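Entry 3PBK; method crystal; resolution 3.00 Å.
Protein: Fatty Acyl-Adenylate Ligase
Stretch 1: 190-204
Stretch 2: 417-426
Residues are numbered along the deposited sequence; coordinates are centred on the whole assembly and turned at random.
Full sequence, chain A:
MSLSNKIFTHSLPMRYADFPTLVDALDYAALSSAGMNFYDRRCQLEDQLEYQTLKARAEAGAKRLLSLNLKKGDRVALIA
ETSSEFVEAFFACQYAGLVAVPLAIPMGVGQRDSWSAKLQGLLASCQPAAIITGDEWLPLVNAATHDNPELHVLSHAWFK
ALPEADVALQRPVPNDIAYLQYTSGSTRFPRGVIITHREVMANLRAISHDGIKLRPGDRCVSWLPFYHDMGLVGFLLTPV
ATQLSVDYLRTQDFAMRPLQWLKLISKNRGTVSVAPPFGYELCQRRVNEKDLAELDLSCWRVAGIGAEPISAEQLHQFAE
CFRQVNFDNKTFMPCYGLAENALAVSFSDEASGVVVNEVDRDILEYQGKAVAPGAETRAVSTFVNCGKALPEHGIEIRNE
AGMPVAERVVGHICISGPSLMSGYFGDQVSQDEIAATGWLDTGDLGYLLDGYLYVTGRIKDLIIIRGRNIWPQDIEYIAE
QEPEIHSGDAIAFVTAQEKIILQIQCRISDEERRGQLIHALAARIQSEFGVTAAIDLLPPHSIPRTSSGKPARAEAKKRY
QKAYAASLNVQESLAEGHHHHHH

Stretch 1 (190-204) PRGVIITHREVMANL
Stretch 2 (417-426) GPSLMSGYFG

How do the backbones meet? Residues 193-196 form a strand leading into a helix that starts at His 197; the other stretch has no regular helix or strand, opening with a type I turn from Gly 417 to Leu 420. It runs antiparallel to the first: Val 193 lies by Tyr 424 (CA-CA 4.8 Å), Ile 195 by Met 421 (5.6 Å) and Glu 199 by Ser 419 (4.4 Å). A single bridge joins Val 193 to Tyr 424, flanked by two nearly straight hydrogen bonds, Phe 425 N to Gly 192 O (2.6 Å) and Ile 194 N to Gly 423 O (3.1 Å).

Which side chains fill the hollows around this bridge? Ile 194 (m, t) points toward the second stretch, its CD1 3.6 Å from Phe 425 CA and its CG1 3.8 Å from Phe 425 CB (chi1 t). Val 193 (t) points away, yet its CG1 reaches Met 421 CB and its CG2 reaches Tyr 424 CE1, both at 3.8 Å. Arg 191 (m, t, m) lies over the Tyr 424 ring (chi1 m, chi2 -65°), with CD 3.7 Å from the centroid, almost on the normal, so CD and NE of Arg 191 lie over the face of the Tyr 424 ring.

What does Glu 199 do at the helix start? Glu 199 (m, t) accepts from Ser 422 OG (chi1 m) at its OE2, 2.7 Å, and from Thr 196 N at its OE1, 3.2 Å. Thr 196 (p) caps the helix in return, its OG1 accepting from Glu 199 N at 3.2 Å. One carboxylate thus ties the helix start to the other stretch.

Where does the turn dock? Ala 202, one helical turn beyond Arg 198, faces Pro 418: Ala 202 CB and Pro 418 CB are 3.2 Å apart, closer than carbons usually pack, so the methyl is crowded against the ring. Pro 418 O also approaches Glu 199 CA at 3.6 Å, a CA-H...O contact.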

ATOM      1  N   PRO A 190      -2.411  11.674  13.088  1.00 44.97           N
ATOM      2  CA  PRO A 190      -2.695  10.240  12.929  1.00 41.23           C
ATOM      3  C   PRO A 190      -4.172   9.975  12.643  1.00 37.75           C
ATOM      4  O   PRO A 190      -5.034  10.330  13.449  1.00 38.10           O
ATOM      5  CB  PRO A 190      -2.314   9.651  14.293  1.00 40.05           C
ATOM      6  CG  PRO A 190      -1.514  10.721  14.984  1.00 42.86           C
ATOM      7  CD  PRO A 190      -2.036  12.013  14.469  1.00 44.19           C
ATOM      8  N   ARG A 191      -4.462   9.363  11.504  1.00 35.25           N
ATOM      9  CA  ARG A 191      -5.837   9.021  11.170  1.00 31.83           C
ATOM     10  C   ARG A 191      -6.013   7.516  11.132  1.00 28.58           C
ATOM     11  O   ARG A 191      -5.182   6.803  10.575  1.00 29.09           O
ATOM     12  CB  ARG A 191      -6.234   9.624   9.825  1.00 31.20           C
ATOM     13  CG  ARG A 191      -6.574  11.095   9.880  1.00 31.30           C
ATOM     14  CD  ARG A 191      -7.066  11.579   8.531  1.00 31.03           C
ATOM     15  NE  ARG A 191      -6.186  11.120   7.455  1.00 33.97           N
ATOM     16  CZ  ARG A 191      -6.325  11.459   6.172  1.00 35.39           C
ATOM     17  NH1 ARG A 191      -7.323  12.267   5.808  1.00 35.19           N
ATOM     18  NH2 ARG A 191      -5.472  10.996   5.251  1.00 33.01           N
ATOM     19  N   GLY A 192      -7.098   7.028  11.718  1.00 26.00           N
ATOM     20  CA  GLY A 192      -7.352   5.600  11.730  1.00 24.52           C
ATOM     21  C   GLY A 192      -8.560   5.196  10.906  1.00 22.39           C
ATOM     22  O   GLY A 192      -9.680   5.591  11.218  1.00 22.46           O
ATOM     23  N   VAL A 193      -8.339   4.411   9.853  1.00 21.58           N
ATOM     24  CA  VAL A 193      -9.439   3.928   9.028  1.00 20.21           C
ATOM     25  C   VAL A 193     -10.157   2.833   9.808  1.00 18.93           C
ATOM     26  O   VAL A 193      -9.531   1.872  10.229  1.00 19.10           O
ATOM     27  CB  VAL A 193      -8.941   3.401   7.650  1.00 19.58           C
ATOM     28  CG1 VAL A 193     -10.088   2.855   6.841  1.00 18.64           C
ATOM     29  CG2 VAL A 193      -8.261   4.503   6.865  1.00 19.71           C
ATOM     30  N   ILE A 194     -11.458   2.998  10.048  1.00 18.93           N
ATOM     31  CA  ILE A 194     -12.243   1.949  10.708  1.00 18.15           C
ATOM     32  C   ILE A 194     -12.731   0.962   9.674  1.00 17.55           C
ATOM     33  O   ILE A 194     -13.361   1.336   8.688  1.00 17.60           O
ATOM     34  CB  ILE A 194     -13.482   2.491  11.454  1.00 17.47           C
ATOM     35  CG1 ILE A 194     -13.054   3.350  12.641  1.00 18.56           C
ATOM     36  CG2 ILE A 194     -14.365   1.342  11.916  1.00 15.45           C
ATOM     37  CD1 ILE A 194     -14.157   4.203  13.189  1.00 18.89           C
ATOM     38  N   ILE A 195     -12.439  -0.308   9.895  1.00 17.37           N
ATOM     39  CA  ILE A 195     -12.890  -1.328   8.971  1.00 17.75           C
ATOM     40  C   ILE A 195     -13.764  -2.323   9.732  1.00 17.21           C
ATOM     41  O   ILE A 195     -13.282  -2.997  10.639  1.00 18.25           O
ATOM     42  CB  ILE A 195     -11.678  -2.023   8.272  1.00 17.47           C
ATOM     43  CG1 ILE A 195     -10.929  -1.027   7.386  1.00 16.81           C
ATOM     44  CG2 ILE A 195     -12.126  -3.195   7.429  1.00 17.52           C
ATOM     45  CD1 ILE A 195     -11.802  -0.341   6.343  1.00 16.16           C
ATOM     46  N   THR A 196     -15.050  -2.392   9.394  1.00 17.03           N
ATOM     47  CA  THR A 196     -15.940  -3.375  10.020  1.00 17.66           C
ATOM     48  C   THR A 196     -15.788  -4.729   9.348  1.00 17.61           C
ATOM     49  O   THR A 196     -15.206  -4.836   8.273  1.00 18.19           O
ATOM     50  CB  THR A 196     -17.435  -2.945   9.992  1.00 18.15           C
ATOM     51  OG1 THR A 196     -17.989  -3.095   8.672  1.00 18.03           O
ATOM     52  CG2 THR A 196     -17.589  -1.506  10.461  1.00 17.90           C
ATOM     53  N   HIS A 197     -16.299  -5.776   9.973  1.00 17.79           N
ATOM     54  CA  HIS A 197     -16.273  -7.072   9.315  1.00 18.45           C
ATOM     55  C   HIS A 197     -16.965  -7.012   7.961  1.00 18.19           C
ATOM     56  O   HIS A 197     -16.467  -7.561   6.984  1.00 18.42           O
ATOM     57  CB  HIS A 197     -16.921  -8.139  10.181  1.00 19.46           C
ATOM     58  CG  HIS A 197     -16.042  -8.628  11.281  1.00 19.03           C
ATOM     59  ND1 HIS A 197     -15.076  -9.587  11.085  1.00 19.21           N
ATOM     60  CD2 HIS A 197     -15.982  -8.292  12.592  1.00 19.13           C
ATOM     61  CE1 HIS A 197     -14.457  -9.823  12.227  1.00 20.36           C
ATOM     62  NE2 HIS A 197     -14.988  -9.050  13.159  1.00 19.47           N
ATOM     63  N   ARG A 198     -18.108  -6.336   7.900  1.00 18.45           N
ATOM     64  CA  ARG A 198     -18.882  -6.280   6.664  1.00 18.73           C
ATOM     65  C   ARG A 198     -18.086  -5.648   5.537  1.00 18.27           C
ATOM     66  O   ARG A 198     -18.113  -6.126   4.401  1.00 17.87           O
ATOM     67  CB  ARG A 198     -20.183  -5.506   6.843  1.00 19.02           C
ATOM     68  CG  ARG A 198     -21.034  -5.519   5.585  1.00 19.00           C
ATOM     69  CD  ARG A 198     -22.094  -4.455   5.620  1.00 20.25           C
ATOM     70  NE  ARG A 198     -21.671  -3.231   4.943  1.00 20.76           N
ATOM     71  CZ  ARG A 198     -21.364  -2.088   5.557  1.00 21.61           C
ATOM     72  NH1 ARG A 198     -21.410  -1.984   6.892  1.00 21.66           N
ATOM     73  NH2 ARG A 198     -21.003  -1.036   4.828  1.00 21.03           N
ATOM     74  N   GLU A 199     -17.383  -4.572   5.864  1.00 17.91           N
ATOM     75  CA  GLU A 199     -16.610  -3.838   4.882  1.00 17.16           C
ATOM     76  C   GLU A 199     -15.421  -4.648   4.373  1.00 17.06           C
ATOM     77  O   GLU A 199     -15.238  -4.797   3.164  1.00 16.80           O
ATOM     78  CB  GLU A 199     -16.178  -2.497   5.469  1.00 17.34           C
ATOM     79  CG  GLU A 199     -17.372  -1.577   5.709  1.00 18.20           C
ATOM     80  CD  GLU A 199     -17.144  -0.531   6.794  1.00 18.48           C
ATOM     81  OE1 GLU A 199     -15.978  -0.310   7.197  1.00 18.30           O
ATOM     82  OE2 GLU A 199     -18.143   0.074   7.242  1.00 18.38           O
ATOM     83  N   VAL A 200     -14.615  -5.188   5.276  1.00 17.02           N
ATOM     84  CA  VAL A 200     -13.456  -5.950   4.828  1.00 17.34           C
ATOM     85  C   VAL A 200     -13.909  -7.186   4.044  1.00 17.95           C
ATOM     86  O   VAL A 200     -13.202  -7.661   3.156  1.00 17.84           O
ATOM     87  CB  VAL A 200     -12.511  -6.348   5.990  1.00 17.27           C
ATOM     88  CG1 VAL A 200     -13.052  -7.553   6.720  1.00 18.53           C
ATOM     89  CG2 VAL A 200     -11.111  -6.642   5.470  1.00 15.91           C
HETATM   90  N   MSE A 201     -15.091  -7.703   4.364  1.00 18.30           N
HETATM   91  CA  MSE A 201     -15.608  -8.859   3.644  1.00 18.00           C
HETATM   92  C   MSE A 201     -16.108  -8.469   2.261  1.00 17.66           C
HETATM   93  O   MSE A 201     -15.861  -9.178   1.289  1.00 17.88           O
HETATM   94  CB  MSE A 201     -16.690  -9.574   4.441  1.00 18.27           C
HETATM   95  CG  MSE A 201     -16.142 -10.338   5.633  1.00 21.00           C
HETATM   96 SE   MSE A 201     -14.533 -11.447   5.282  1.00 38.33          SE
HETATM   97  CE  MSE A 201     -15.221 -12.582   3.829  1.00 21.89           C
ATOM     98  N   ALA A 202     -16.802  -7.336   2.173  1.00 17.65           N
ATOM     99  CA  ALA A 202     -17.273  -6.825   0.885  1.00 17.34           C
ATOM    100  C   ALA A 202     -16.112  -6.706  -0.080  1.00 16.55           C
ATOM    101  O   ALA A 202     -16.232  -7.075  -1.255  1.00 15.72           O
ATOM    102  CB  ALA A 202     -17.979  -5.467   1.039  1.00 16.17           C
ATOM    103  N   ASN A 203     -14.993  -6.191   0.426  1.00 15.76           N
ATOM    104  CA  ASN A 203     -13.833  -5.995  -0.416  1.00 16.32           C
ATOM    105  C   ASN A 203     -13.154  -7.313  -0.744  1.00 16.80           C
ATOM    106  O   ASN A 203     -12.827  -7.568  -1.896  1.00 17.21           O
ATOM    107  CB  ASN A 203     -12.842  -5.006   0.190  1.00 15.77           C
ATOM    108  CG  ASN A 203     -12.010  -4.302  -0.870  1.00 15.03           C
ATOM    109  OD1 ASN A 203     -12.553  -3.652  -1.750  1.00 15.21           O
ATOM    110  ND2 ASN A 203     -10.695  -4.439  -0.795  1.00 15.11           N
ATOM    111  N   LEU A 204     -12.949  -8.156   0.257  1.00 16.32           N
ATOM    112  CA  LEU A 204     -12.421  -9.489   0.002  1.00 17.22           C
ATOM    113  C   LEU A 204     -13.235 -10.212  -1.078  1.00 18.41           C
ATOM    114  O   LEU A 204     -12.683 -10.823  -1.990  1.00 19.35           O
ATOM    115  CB  LEU A 204     -12.411 -10.303   1.286  1.00 17.97           C
ATOM    116  CG  LEU A 204     -11.110 -10.326   2.081  1.00 17.50           C
ATOM    117  CD1 LEU A 204     -10.235  -9.137   1.737  1.00 17.16           C
ATOM    118  CD2 LEU A 204     -11.420 -10.377   3.554  1.00 17.49           C
ATOM    119  N   GLY A 417     -19.933   2.216  -2.005  1.00 16.14           N
ATOM    120  CA  GLY A 417     -20.246   0.798  -1.995  1.00 15.60           C
ATOM    121  C   GLY A 417     -19.805   0.145  -0.705  1.00 15.26           C
ATOM    122  O   GLY A 417     -19.195   0.782   0.142  1.00 15.29           O
ATOM    123  N   PRO A 418     -20.085  -1.151  -0.565  1.00 15.63           N
ATOM    124  CA  PRO A 418     -19.965  -1.923   0.679  1.00 16.04           C
ATOM    125  C   PRO A 418     -18.577  -1.880   1.311  1.00 17.02           C
ATOM    126  O   PRO A 418     -18.469  -1.923   2.540  1.00 17.40           O
ATOM    127  CB  PRO A 418     -20.258  -3.348   0.228  1.00 15.44           C
ATOM    128  CG  PRO A 418     -21.002  -3.197  -1.034  1.00 16.76           C
ATOM    129  CD  PRO A 418     -20.427  -2.006  -1.705  1.00 15.80           C
ATOM    130  N   SER A 419     -17.536  -1.815   0.485  1.00 16.25           N
ATOM    131  CA  SER A 419     -16.167  -1.802   0.977  1.00 15.95           C
ATOM    132  C   SER A 419     -15.821  -0.516   1.713  1.00 16.25           C
ATOM    133  O   SER A 419     -14.942  -0.507   2.560  1.00 16.72           O
ATOM    134  CB  SER A 419     -15.195  -2.004  -0.180  1.00 16.22           C
ATOM    135  OG  SER A 419     -15.382  -3.278  -0.768  1.00 16.75           O
ATOM    136  N   LEU A 420     -16.513   0.569   1.388  1.00 16.40           N
ATOM    137  CA  LEU A 420     -16.215   1.871   1.974  1.00 16.17           C
ATOM    138  C   LEU A 420     -16.111   1.786   3.490  1.00 17.58           C
ATOM    139  O   LEU A 420     -16.902   1.092   4.136  1.00 17.82           O
ATOM    140  CB  LEU A 420     -17.304   2.868   1.607  1.00 15.94           C
ATOM    141  CG  LEU A 420     -16.871   4.298   1.302  1.00 15.96           C
ATOM    142  CD1 LEU A 420     -17.977   5.259   1.680  1.00 15.98           C
ATOM    143  CD2 LEU A 420     -15.612   4.635   2.046  1.00 16.83           C
HETATM  144  N   MSE A 421     -15.146   2.509   4.057  1.00 17.51           N
HETATM  145  CA  MSE A 421     -14.939   2.530   5.494  1.00 17.19           C
HETATM  146  C   MSE A 421     -16.121   3.174   6.189  1.00 18.17           C
HETATM  147  O   MSE A 421     -17.088   3.586   5.545  1.00 18.42           O
HETATM  148  CB  MSE A 421     -13.695   3.327   5.827  1.00 17.75           C
HETATM  149  CG  MSE A 421     -13.841   4.796   5.522  1.00 19.34           C
HETATM  150 SE   MSE A 421     -12.342   5.862   6.190  1.00 28.99          SE
HETATM  151  CE  MSE A 421     -12.940   7.618   5.570  1.00 21.87           C
ATOM    152  N   SER A 422     -16.040   3.265   7.510  1.00 18.21           N
ATOM    153  CA  SER A 422     -17.103   3.879   8.286  1.00 17.68           C
ATOM    154  C   SER A 422     -16.727   5.315   8.580  1.00 18.13           C
ATOM    155  O   SER A 422     -17.587   6.164   8.836  1.00 17.92           O
ATOM    156  CB  SER A 422     -17.325   3.103   9.575  1.00 17.96           C
ATOM    157  OG  SER A 422     -17.611   1.737   9.299  1.00 17.48           O
ATOM    158  N   GLY A 423     -15.425   5.569   8.510  1.00 19.04           N
ATOM    159  CA  GLY A 423     -14.848   6.871   8.780  1.00 19.65           C
ATOM    160  C   GLY A 423     -13.552   6.697   9.547  1.00 19.80           C
ATOM    161  O   GLY A 423     -13.128   5.578   9.816  1.00 19.02           O
ATOM    162  N   TYR A 424     -12.918   7.807   9.898  1.00 21.62           N
ATOM    163  CA  TYR A 424     -11.695   7.765  10.688  1.00 22.09           C
ATOM    164  C   TYR A 424     -12.048   7.645  12.150  1.00 20.89           C
ATOM    165  O   TYR A 424     -12.931   8.342  12.638  1.00 21.03           O
ATOM    166  CB  TYR A 424     -10.822   9.008  10.452  1.00 23.25           C
ATOM    167  CG  TYR A 424     -10.286   9.110   9.045  1.00 23.74           C
ATOM    168  CD1 TYR A 424      -9.392   8.169   8.553  1.00 23.70           C
ATOM    169  CD2 TYR A 424     -10.682  10.141   8.205  1.00 24.51           C
ATOM    170  CE1 TYR A 424      -8.911   8.256   7.259  1.00 25.59           C
ATOM    171  CE2 TYR A 424     -10.203  10.237   6.911  1.00 24.97           C
ATOM    172  CZ  TYR A 424      -9.322   9.293   6.446  1.00 25.10           C
ATOM    173  OH  TYR A 424      -8.856   9.388   5.165  1.00 24.17           O
ATOM    174  N   PHE A 425     -11.346   6.758  12.841  1.00 21.29           N
ATOM    175  CA  PHE A 425     -11.612   6.462  14.242  1.00 22.01           C
ATOM    176  C   PHE A 425     -11.581   7.697  15.137  1.00 21.94           C
ATOM    177  O   PHE A 425     -10.551   8.349  15.270  1.00 22.59           O
ATOM    178  CB  PHE A 425     -10.616   5.431  14.751  1.00 22.31           C
ATOM    179  CG  PHE A 425     -10.883   4.987  16.143  1.00 23.23           C
ATOM    180  CD1 PHE A 425     -11.833   4.009  16.397  1.00 22.59           C
ATOM    181  CD2 PHE A 425     -10.195   5.545  17.200  1.00 25.12           C
ATOM    182  CE1 PHE A 425     -12.096   3.593  17.677  1.00 22.93           C
ATOM    183  CE2 PHE A 425     -10.452   5.136  18.492  1.00 27.14           C
ATOM    184  CZ  PHE A 425     -11.406   4.154  18.731  1.00 26.42           C
ATOM    185  N   GLY A 426     -12.714   8.014  15.749  1.00 21.53           N
ATOM    186  CA  GLY A 426     -12.802   9.183  16.599  1.00 21.92           C
ATOM    187  C   GLY A 426     -13.307  10.412  15.872  1.00 22.97           C
ATOM    188  O   GLY A 426     -13.919  11.295  16.478  1.00 24.08           O
TER